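Local coordinates for protein endonuclease MutS2 (Deinococcus radiodurans, PDB 4OCH) that probably senses collided ribosomes and splits them by an ATP-driven conformational change, this chain being its C-terminal Smr domain, at residues E22-E27 against R56-Y61. Numbering follows the deposited sequence.
Sequences EAAVEE and RTLRDY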
loop_
_atom_site.group_PDB
_atom_site.type_symbol
_atom_site.label_atom_id
_atom_site.label_comp_id
_atom_site.label_asym_id
_atom_site.label_seq_id
_atom_site.Cartn_x
_atom_site.Cartn_y
_atom_site.Cartn_z
ATOM N N GLU A 22 8.589 3.016 -9.859
ATOM C CA GLU A 22 9.542 3.711 -8.999
ATOM C C GLU A 22 8.887 4.845 -8.204
ATOM O O GLU A 22 9.084 4.942 -7.010
ATOM C CB GLU A 22 10.750 4.226 -9.802
ATOM C CG GLU A 22 11.774 4.971 -8.951
ATOM C CD GLU A 22 13.231 4.613 -9.240
ATOM O OE1 GLU A 22 13.978 4.349 -8.274
ATOM O OE2 GLU A 22 13.647 4.622 -10.415
ATOM N N ALA A 23 8.053 5.657 -8.830
ATOM C CA ALA A 23 7.340 6.695 -8.094
ATOM C C ALA A 23 6.328 6.172 -7.064
ATOM O O ALA A 23 6.176 6.729 -5.996
ATOM C CB ALA A 23 6.687 7.672 -9.040
ATOM N N ALA A 24 5.642 5.106 -7.426
ATOM C CA ALA A 24 4.703 4.462 -6.536
ATOM C C ALA A 24 5.407 3.921 -5.305
ATOM O O ALA A 24 4.954 4.113 -4.210
ATOM C CB ALA A 24 3.959 3.339 -7.272
ATOM N N VAL A 25 6.528 3.262 -5.510
ATOM C CA VAL A 25 7.285 2.674 -4.424
ATOM C C VAL A 25 7.780 3.752 -3.496
ATOM O O VAL A 25 7.740 3.580 -2.302
ATOM C CB VAL A 25 8.460 1.802 -4.944
ATOM C CG1 VAL A 25 9.477 1.493 -3.834
ATOM C CG2 VAL A 25 7.925 0.478 -5.475
ATOM N N GLU A 26 8.265 4.844 -4.039
ATOM C CA GLU A 26 8.730 5.928 -3.187
ATOM C C GLU A 26 7.633 6.622 -2.379
ATOM O O GLU A 26 7.821 6.927 -1.208
ATOM C CB GLU A 26 9.587 6.918 -3.988
ATOM C CG GLU A 26 10.915 6.344 -4.490
ATOM C CD GLU A 26 11.718 5.623 -3.431
ATOM O OE1 GLU A 26 12.080 4.443 -3.638
ATOM O OE2 GLU A 26 12.028 6.249 -2.411
ATOM N N GLU A 27 6.475 6.843 -2.979
ATOM C CA GLU A 27 5.361 7.362 -2.223
ATOM C C GLU A 27 4.927 6.419 -1.094
ATOM O O GLU A 27 4.643 6.862 0.009
ATOM C CB GLU A 27 4.163 7.663 -3.139
ATOM C CG GLU A 27 3.138 8.509 -2.438
ATOM C CD GLU A 27 1.971 8.984 -3.284
ATOM O OE1 GLU A 27 2.121 9.192 -4.479
ATOM O OE2 GLU A 27 0.891 9.209 -2.695
ATOM N N ARG A 56 1.942 -6.091 -7.910
ATOM C CA ARG A 56 3.105 -6.991 -7.798
ATOM C C ARG A 56 4.417 -6.332 -7.415
ATOM O O ARG A 56 5.069 -6.781 -6.519
ATOM C CB ARG A 56 3.312 -7.823 -9.087
ATOM C CG ARG A 56 2.236 -8.877 -9.383
ATOM C CD ARG A 56 2.574 -9.731 -10.597
ATOM N NE ARG A 56 2.696 -8.939 -11.807
ATOM C CZ ARG A 56 1.695 -8.692 -12.619
ATOM N NH1 ARG A 56 0.491 -9.148 -12.328
ATOM N NH2 ARG A 56 1.890 -7.928 -13.665
ATOM N N THR A 57 4.741 -5.217 -8.044
ATOM C CA THR A 57 5.962 -4.491 -7.697
ATOM C C THR A 57 5.916 -3.870 -6.288
ATOM O O THR A 57 6.892 -3.884 -5.558
ATOM C CB THR A 57 6.331 -3.444 -8.767
ATOM O OG1 THR A 57 5.316 -2.467 -8.849
ATOM C CG2 THR A 57 6.472 -4.089 -10.140
ATOM N N LEU A 58 4.770 -3.337 -5.917
ATOM C CA LEU A 58 4.567 -2.808 -4.571
ATOM C C LEU A 58 4.665 -3.895 -3.521
ATOM O O LEU A 58 5.220 -3.673 -2.481
ATOM C CB LEU A 58 3.237 -2.041 -4.456
ATOM C CG LEU A 58 3.189 -0.751 -5.291
ATOM C CD1 LEU A 58 1.779 -0.219 -5.313
ATOM C CD2 LEU A 58 4.198 0.276 -4.748
ATOM N N ARG A 59 4.117 -5.057 -3.809
ATOM C CA ARG A 59 4.224 -6.173 -2.887
ATOM C C ARG A 59 5.660 -6.651 -2.724
ATOM O O ARG A 59 6.065 -6.994 -1.669
ATOM C CB ARG A 59 3.262 -7.314 -3.276
ATOM C CG ARG A 59 1.825 -6.864 -3.107
ATOM C CD ARG A 59 0.779 -7.936 -3.108
ATOM N NE ARG A 59 -0.450 -7.187 -2.930
ATOM C CZ ARG A 59 -1.653 -7.687 -2.746
ATOM N NH1 ARG A 59 -1.785 -8.986 -2.719
ATOM N NH2 ARG A 59 -2.701 -6.905 -2.652
ATOM N N ASP A 60 6.406 -6.646 -3.816
ATOM C CA ASP A 60 7.795 -7.023 -3.759
ATOM C C ASP A 60 8.521 -6.049 -2.846
ATOM O O ASP A 60 9.346 -6.454 -2.052
ATOM C CB ASP A 60 8.423 -6.949 -5.145
ATOM C CG ASP A 60 7.937 -8.042 -6.079
ATOM O OD1 ASP A 60 7.466 -9.085 -5.615
ATOM O OD2 ASP A 60 8.052 -7.830 -7.297
ATOM N N TYR A 61 8.210 -4.766 -2.962
ATOM C CA TYR A 61 8.777 -3.793 -2.052
ATOM C C TYR A 61 8.365 -4.072 -0.598
ATOM O O TYR A 61 9.185 -3.995 0.287
ATOM C CB TYR A 61 8.393 -2.341 -2.470
ATOM C CG TYR A 61 8.720 -1.375 -1.368
ATOM C CD1 TYR A 61 10.027 -1.054 -1.103
ATOM C CD2 TYR A 61 7.749 -0.977 -0.467
ATOM C CE1 TYR A 61 10.357 -0.274 -0.034
ATOM C CE2 TYR A 61 8.072 -0.186 0.619
ATOM C CZ TYR A 61 9.388 0.154 0.809
ATOM O OH TYR A 61 9.763 0.930 1.866
#
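The two helices of the Smr domain, 21-38 and 53-62, meet here through Val25, which sets one methyl against Leu58 and the other against Tyr61. The CA atoms of Val25 and Leu58 lie 6.1 Å apart, and the axes of segments 22-27 and 56-61 approach to 9.8 Å at an angle of 42°. CG1 of Val25 is anti to the backbone N (chi1 165°) and CG2 anti to the carbonyl carbon, which sends the first to the Tyr61 ring and the second to Leu58. Its CG2 packs 3.8 Å from Leu58 CD2. Its CG1 approaches the Tyr61 ring obliquely, nearest CD1 at 3.8 Å, in an off-centre CH-pi contact 29° off the ring normal. Leu58 CD2 also reaches Ala24 CB at 4.0 Å; alanine is small enough to let the leucine branch come up to the helix backbone, where CD2 lies 3.9 Å from Ala24 C. Buried Leu58 also touches Leu16 and His47, and both it and Tyr61 touch Leu28. Tyrosine suits this partly exposed border because its ring is apolar against valine while its OH hydrogen-bonds Asp65. No hydrogen bond joins the two segments. Two neighbouring helices packed beside a mixed four-stranded sheet form the compact alpha/beta fold of the Smr domain.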